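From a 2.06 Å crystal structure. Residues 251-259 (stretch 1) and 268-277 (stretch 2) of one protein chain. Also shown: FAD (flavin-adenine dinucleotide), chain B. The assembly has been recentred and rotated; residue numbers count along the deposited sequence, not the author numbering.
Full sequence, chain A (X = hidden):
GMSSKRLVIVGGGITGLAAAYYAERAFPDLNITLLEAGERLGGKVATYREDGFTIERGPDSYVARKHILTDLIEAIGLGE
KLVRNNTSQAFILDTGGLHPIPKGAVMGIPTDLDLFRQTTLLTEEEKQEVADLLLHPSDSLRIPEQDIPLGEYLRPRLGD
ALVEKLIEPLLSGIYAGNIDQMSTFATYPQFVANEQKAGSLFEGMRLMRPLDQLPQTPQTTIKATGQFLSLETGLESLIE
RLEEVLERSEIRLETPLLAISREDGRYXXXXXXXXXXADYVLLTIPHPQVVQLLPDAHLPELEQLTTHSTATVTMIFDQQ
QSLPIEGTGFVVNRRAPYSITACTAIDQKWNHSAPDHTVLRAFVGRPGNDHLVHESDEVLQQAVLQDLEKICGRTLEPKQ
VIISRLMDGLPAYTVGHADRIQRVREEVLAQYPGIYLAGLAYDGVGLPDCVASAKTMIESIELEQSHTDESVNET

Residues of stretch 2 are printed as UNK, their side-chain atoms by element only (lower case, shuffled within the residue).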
# COMPACT_ATOMS: atom_id res chain seq x y z
N ILE A 251 -3.55 -4.03 -26.14
CA ILE A 251 -3.00 -3.05 -25.19
C ILE A 251 -2.65 -1.79 -25.97
O ILE A 251 -1.79 -1.85 -26.84
CB ILE A 251 -1.67 -3.52 -24.51
CG1 ILE A 251 -1.78 -4.90 -23.84
CG2 ILE A 251 -1.16 -2.44 -23.57
CD1 ILE A 251 -2.21 -4.91 -22.48
N ARG A 252 -3.25 -0.64 -25.63
CA ARG A 252 -2.86 0.61 -26.28
C ARG A 252 -2.11 1.51 -25.31
O ARG A 252 -2.70 2.04 -24.37
CB ARG A 252 -4.09 1.37 -26.83
CG ARG A 252 -5.10 0.53 -27.65
CD ARG A 252 -5.16 0.89 -29.13
NE ARG A 252 -5.64 2.25 -29.36
CZ ARG A 252 -6.92 2.61 -29.47
NH1 ARG A 252 -7.90 1.72 -29.34
NH2 ARG A 252 -7.22 3.89 -29.68
N LEU A 253 -0.83 1.69 -25.52
CA LEU A 253 -0.05 2.60 -24.68
C LEU A 253 -0.24 4.04 -25.19
O LEU A 253 -0.75 4.26 -26.28
CB LEU A 253 1.43 2.21 -24.68
CG LEU A 253 1.83 0.86 -24.13
CD1 LEU A 253 3.33 0.64 -24.41
CD2 LEU A 253 1.48 0.71 -22.63
N GLU A 254 0.20 5.00 -24.40
CA GLU A 254 0.11 6.40 -24.75
C GLU A 254 -1.29 6.74 -25.26
O GLU A 254 -1.42 7.47 -26.20
CB GLU A 254 1.16 6.75 -25.83
CG GLU A 254 2.60 6.52 -25.43
CD GLU A 254 3.20 7.59 -24.51
OE1 GLU A 254 2.50 8.52 -24.09
OE2 GLU A 254 4.39 7.49 -24.17
N THR A 255 -2.34 6.21 -24.64
CA THR A 255 -3.70 6.46 -25.07
C THR A 255 -4.58 6.76 -23.87
O THR A 255 -5.34 5.93 -23.43
CB THR A 255 -4.26 5.31 -25.88
OG1 THR A 255 -3.32 4.95 -26.88
CG2 THR A 255 -5.58 5.72 -26.54
N PRO A 256 -4.49 7.98 -23.34
CA PRO A 256 -5.33 8.27 -22.21
C PRO A 256 -6.79 8.31 -22.61
O PRO A 256 -7.11 8.68 -23.74
CB PRO A 256 -4.87 9.65 -21.77
CG PRO A 256 -4.19 10.22 -22.93
CD PRO A 256 -3.51 9.05 -23.58
N LEU A 257 -7.67 7.91 -21.70
CA LEU A 257 -9.10 8.07 -21.90
C LEU A 257 -9.41 9.50 -21.48
O LEU A 257 -9.03 9.91 -20.39
CB LEU A 257 -9.91 7.10 -21.03
CG LEU A 257 -11.42 7.35 -20.97
CD1 LEU A 257 -12.01 7.09 -22.37
CD2 LEU A 257 -12.15 6.50 -19.89
N LEU A 258 -10.09 10.23 -22.36
CA LEU A 258 -10.33 11.66 -22.20
C LEU A 258 -11.78 12.00 -21.90
O LEU A 258 -12.05 13.07 -21.37
CB LEU A 258 -9.93 12.37 -23.49
CG LEU A 258 -8.48 12.25 -23.92
CD1 LEU A 258 -8.22 12.96 -25.26
CD2 LEU A 258 -7.56 12.80 -22.84
N ALA A 259 -12.72 11.12 -22.25
CA ALA A 259 -14.15 11.41 -22.08
C ALA A 259 -14.95 10.18 -22.37
O ALA A 259 -14.52 9.32 -23.14
CB ALA A 259 -14.61 12.53 -23.01
N UNK A 268 -19.09 5.66 -26.18
CA UNK A 268 -18.07 6.11 -27.05
C UNK A 268 -16.99 6.68 -26.16
O UNK A 268 -17.26 7.62 -25.40
c UNK A 268 -17.56 7.80 -28.87
n UNK A 268 -17.22 9.56 -30.57
n UNK A 268 -18.36 9.87 -32.58
n UNK A 268 -16.35 10.88 -32.23
c UNK A 268 -18.21 8.69 -29.95
c UNK A 268 -18.61 7.18 -28.00
c UNK A 268 -17.32 10.10 -31.79
N UNK A 269 -15.78 6.12 -26.25
CA UNK A 269 -14.66 6.52 -25.38
C UNK A 269 -13.68 7.36 -26.17
O UNK A 269 -13.11 6.90 -27.16
c UNK A 269 -14.56 4.67 -23.49
c UNK A 269 -13.98 5.29 -24.77
c UNK A 269 -16.04 4.48 -23.48
c UNK A 269 -13.88 3.31 -23.27
N UNK A 270 -13.55 8.63 -25.77
CA UNK A 270 -12.70 9.58 -26.46
C UNK A 270 -11.22 9.45 -26.11
O UNK A 270 -10.87 9.46 -24.95
c UNK A 270 -11.61 14.47 -26.66
c UNK A 270 -12.35 12.07 -26.83
c UNK A 270 -13.14 11.01 -26.11
c UNK A 270 -12.64 13.44 -26.25
n UNK A 270 -12.19 15.44 -27.56
N UNK A 271 -10.37 9.40 -27.13
CA UNK A 271 -8.90 9.35 -26.97
C UNK A 271 -8.26 10.26 -27.99
O UNK A 271 -8.93 10.69 -28.91
o UNK A 271 -8.20 7.71 -28.65
c UNK A 271 -8.34 7.94 -27.24
c UNK A 271 -9.20 6.82 -26.57
N UNK A 272 -6.97 10.52 -27.89
CA UNK A 272 -6.27 11.38 -28.86
C UNK A 272 -6.27 10.87 -30.30
O UNK A 272 -6.11 11.65 -31.24
o UNK A 272 -5.14 13.61 -27.29
c UNK A 272 -4.82 11.55 -28.42
c UNK A 272 -4.68 12.44 -27.21
o UNK A 272 -4.10 11.98 -26.19
N UNK A 273 -6.43 9.55 -30.45
CA UNK A 273 -6.34 8.91 -31.75
C UNK A 273 -7.69 8.28 -32.13
O UNK A 273 -7.75 7.19 -32.68
c UNK A 273 -2.19 9.46 -30.55
c UNK A 273 -3.50 7.88 -29.76
c UNK A 273 -5.24 7.84 -31.70
c UNK A 273 -4.01 8.28 -30.95
n UNK A 273 -3.17 9.27 -31.41
n UNK A 273 -2.36 8.62 -29.54
N UNK A 274 -8.79 8.97 -31.83
CA UNK A 274 -10.10 8.47 -32.20
C UNK A 274 -10.78 7.60 -31.15
O UNK A 274 -10.17 7.11 -30.21
N UNK A 275 -12.08 7.40 -31.32
CA UNK A 275 -12.88 6.82 -30.27
C UNK A 275 -12.76 5.33 -30.21
O UNK A 275 -12.45 4.70 -31.22
c UNK A 275 -14.30 7.23 -30.66
c UNK A 275 -14.25 7.33 -32.17
c UNK A 275 -12.88 7.85 -32.47
N UNK A 276 -12.97 4.77 -29.02
CA UNK A 276 -13.17 3.32 -28.86
C UNK A 276 -14.60 3.11 -28.45
O UNK A 276 -15.08 3.87 -27.62
c UNK A 276 -12.31 2.76 -27.71
c UNK A 276 -11.05 1.12 -29.03
o UNK A 276 -10.53 1.31 -30.13
o UNK A 276 -11.59 0.05 -28.70
c UNK A 276 -10.99 2.27 -28.07
N UNK A 277 -15.26 2.07 -28.95
CA UNK A 277 -16.67 1.84 -28.57
C UNK A 277 -16.72 0.68 -27.62
O UNK A 277 -16.06 -0.34 -27.82
c UNK A 277 -17.65 2.84 -30.72
c UNK A 277 -18.51 3.90 -30.45
o UNK A 277 -17.73 6.17 -33.23
c UNK A 277 -16.83 2.96 -31.81
c UNK A 277 -18.56 5.02 -31.28
c UNK A 277 -17.71 5.09 -32.37
c UNK A 277 -17.57 1.62 -29.81
c UNK A 277 -16.85 4.07 -32.63
PA FAD B . -1.79 2.47 -10.49
O1A FAD B . -0.58 1.63 -10.25
O2A FAD B . -1.77 3.88 -10.03
O5B FAD B . -2.11 2.44 -12.04
C5B FAD B . -2.98 3.36 -12.66
C4B FAD B . -2.73 3.30 -14.17
O4B FAD B . -3.72 4.05 -14.88
C3B FAD B . -1.36 3.85 -14.50
O3B FAD B . -0.66 3.01 -15.40
C2B FAD B . -1.73 5.19 -15.11
O2B FAD B . -0.82 5.62 -16.07
C1B FAD B . -3.06 4.91 -15.76
N9A FAD B . -3.91 6.08 -16.01
C8A FAD B . -4.09 7.25 -15.31
N7A FAD B . -4.99 8.04 -15.94
C5A FAD B . -5.39 7.38 -17.07
C6A FAD B . -6.30 7.67 -18.09
N6A FAD B . -7.02 8.79 -18.08
N1A FAD B . -6.48 6.77 -19.12
C2A FAD B . -5.81 5.57 -19.13
N3A FAD B . -4.94 5.27 -18.10
C4A FAD B . -4.72 6.16 -17.11
N1 FAD B . 1.18 -2.26 -1.97
C2 FAD B . 1.67 -3.45 -1.49
O2 FAD B . 0.99 -4.48 -1.53
N3 FAD B . 2.93 -3.49 -0.94
C4 FAD B . 3.70 -2.39 -0.83
O4 FAD B . 4.81 -2.50 -0.35
C4X FAD B . 3.22 -1.17 -1.27
N5 FAD B . 4.03 -0.05 -1.21
C5X FAD B . 3.52 1.16 -1.69
C6 FAD B . 4.30 2.32 -1.60
C7 FAD B . 3.81 3.55 -2.08
C7M FAD B . 4.65 4.78 -1.99
C8 FAD B . 2.54 3.61 -2.69
C8M FAD B . 1.96 4.91 -3.21
C9 FAD B . 1.76 2.46 -2.80
C9A FAD B . 2.24 1.23 -2.30
N10 FAD B . 1.45 0.07 -2.40
C10 FAD B . 1.95 -1.13 -1.88
C1' FAD B . 0.07 0.06 -3.00
C2' FAD B . 0.18 -0.39 -4.48
O2' FAD B . 0.93 0.55 -5.17
C3' FAD B . -1.18 -0.53 -5.18
O3' FAD B . -1.76 -1.72 -4.65
C4' FAD B . -1.14 -0.69 -6.72
O4' FAD B . 0.00 -0.17 -7.37
C5' FAD B . -2.31 0.01 -7.38
O5' FAD B . -2.31 -0.29 -8.75
P FAD B . -3.47 0.28 -9.66
O1P FAD B . -4.81 0.26 -8.96
O2P FAD B . -3.47 -0.30 -11.05
O3P FAD B . -3.11 1.86 -9.81
O HOH W 1 -5.67 9.39 -25.92
O HOH W 2 -16.52 10.38 -25.71

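Position 268 carries three carbons, a nitrogen, and then a carbon bearing two more nitrogens: a guanidinium on a linear chain, so Arg 268. The chain is nearly fully extended and stays clear of stretch 1. The backbone does more, its O accepting a hydrogen bond from water 2, which also donates a weak one to Ala 259 O.

Position 269 has four carbons, forked at the second, the pattern of leucine. CB of this residue lies 3.6 Å from Leu 257 CD1, an apolar contact between two buried side chains, and its CA comes within 3.6 Å of Ala 259 O in a CA-H...O contact. Leu 269 also pairs by backbone, N and O both, with position 276.

Position 270 shows four carbons in a row ending in nitrogen, hence Lys 270. Its backbone holds the main clasp: Lys 270 N donates to Ala 259 O at 2.9 Å, and Lys 270 O accepts from Leu 258 N at 2.8 Å. Its CB sits 3.8 Å from Ala 259 CB, and the aliphatic run passes Leu 258, with CE 4.0 Å from Leu 258 CD1, while the end of the chain leads away.

Position 271 has one carbon carrying an oxygen and a carbon. The oxygen is 2.6 Å from the O of position 274 and 3.1 Å from the N of position 273, hydrogen-bonding distances that a hydroxyl satisfies and a methyl would not. This is Thr 271; OG1 donates to the former and accepts from the latter, while CB packs 3.6 Å from Thr 255 CG2.

Position 272 has two carbons, the second carrying two oxygens: Asp 272. Its OD2 lies 3.7 Å from Pro 256 CG and accepts from water 1, which also donates to Pro 256 O and accepts from Asp 272 N.

Position 273 has one carbon followed by a five-membered ring of three carbons and two nitrogens, so His 273. The ring turns its edge to stretch 1, with NE2 3.7 Å from Glu 254 O.

Position 274 has no side-chain atoms: Gly 274. It closes a type I turn begun at Thr 271, and at its backbone angles a CB would jam against the preceding carbonyl.

Position 275 has three carbons closing a ring onto its own N, so Pro 275, pointing away from stretch 1.

Position 276 has three carbons, the third bearing two oxygens: Glu 276. Its OE2 meets Arg 252 NH1 at 2.8 Å in a salt bridge whose hydrogen bond is weak because it is bent.

Position 277 has one carbon and a six-carbon ring bearing an oxygen: Tyr 277, out of reach of stretch 1.

The contact works by division along its length. Two backbone bonds fix the strand edge, apolar side chains pack beside them, and the turn is braced internally by Thr 271 while a salt bridge spans the gap at Arg 252. Leu 257 keeps its own N and O for the FAD adenine.

Stretch 2, residues 268-277: RLKTDHGPEY
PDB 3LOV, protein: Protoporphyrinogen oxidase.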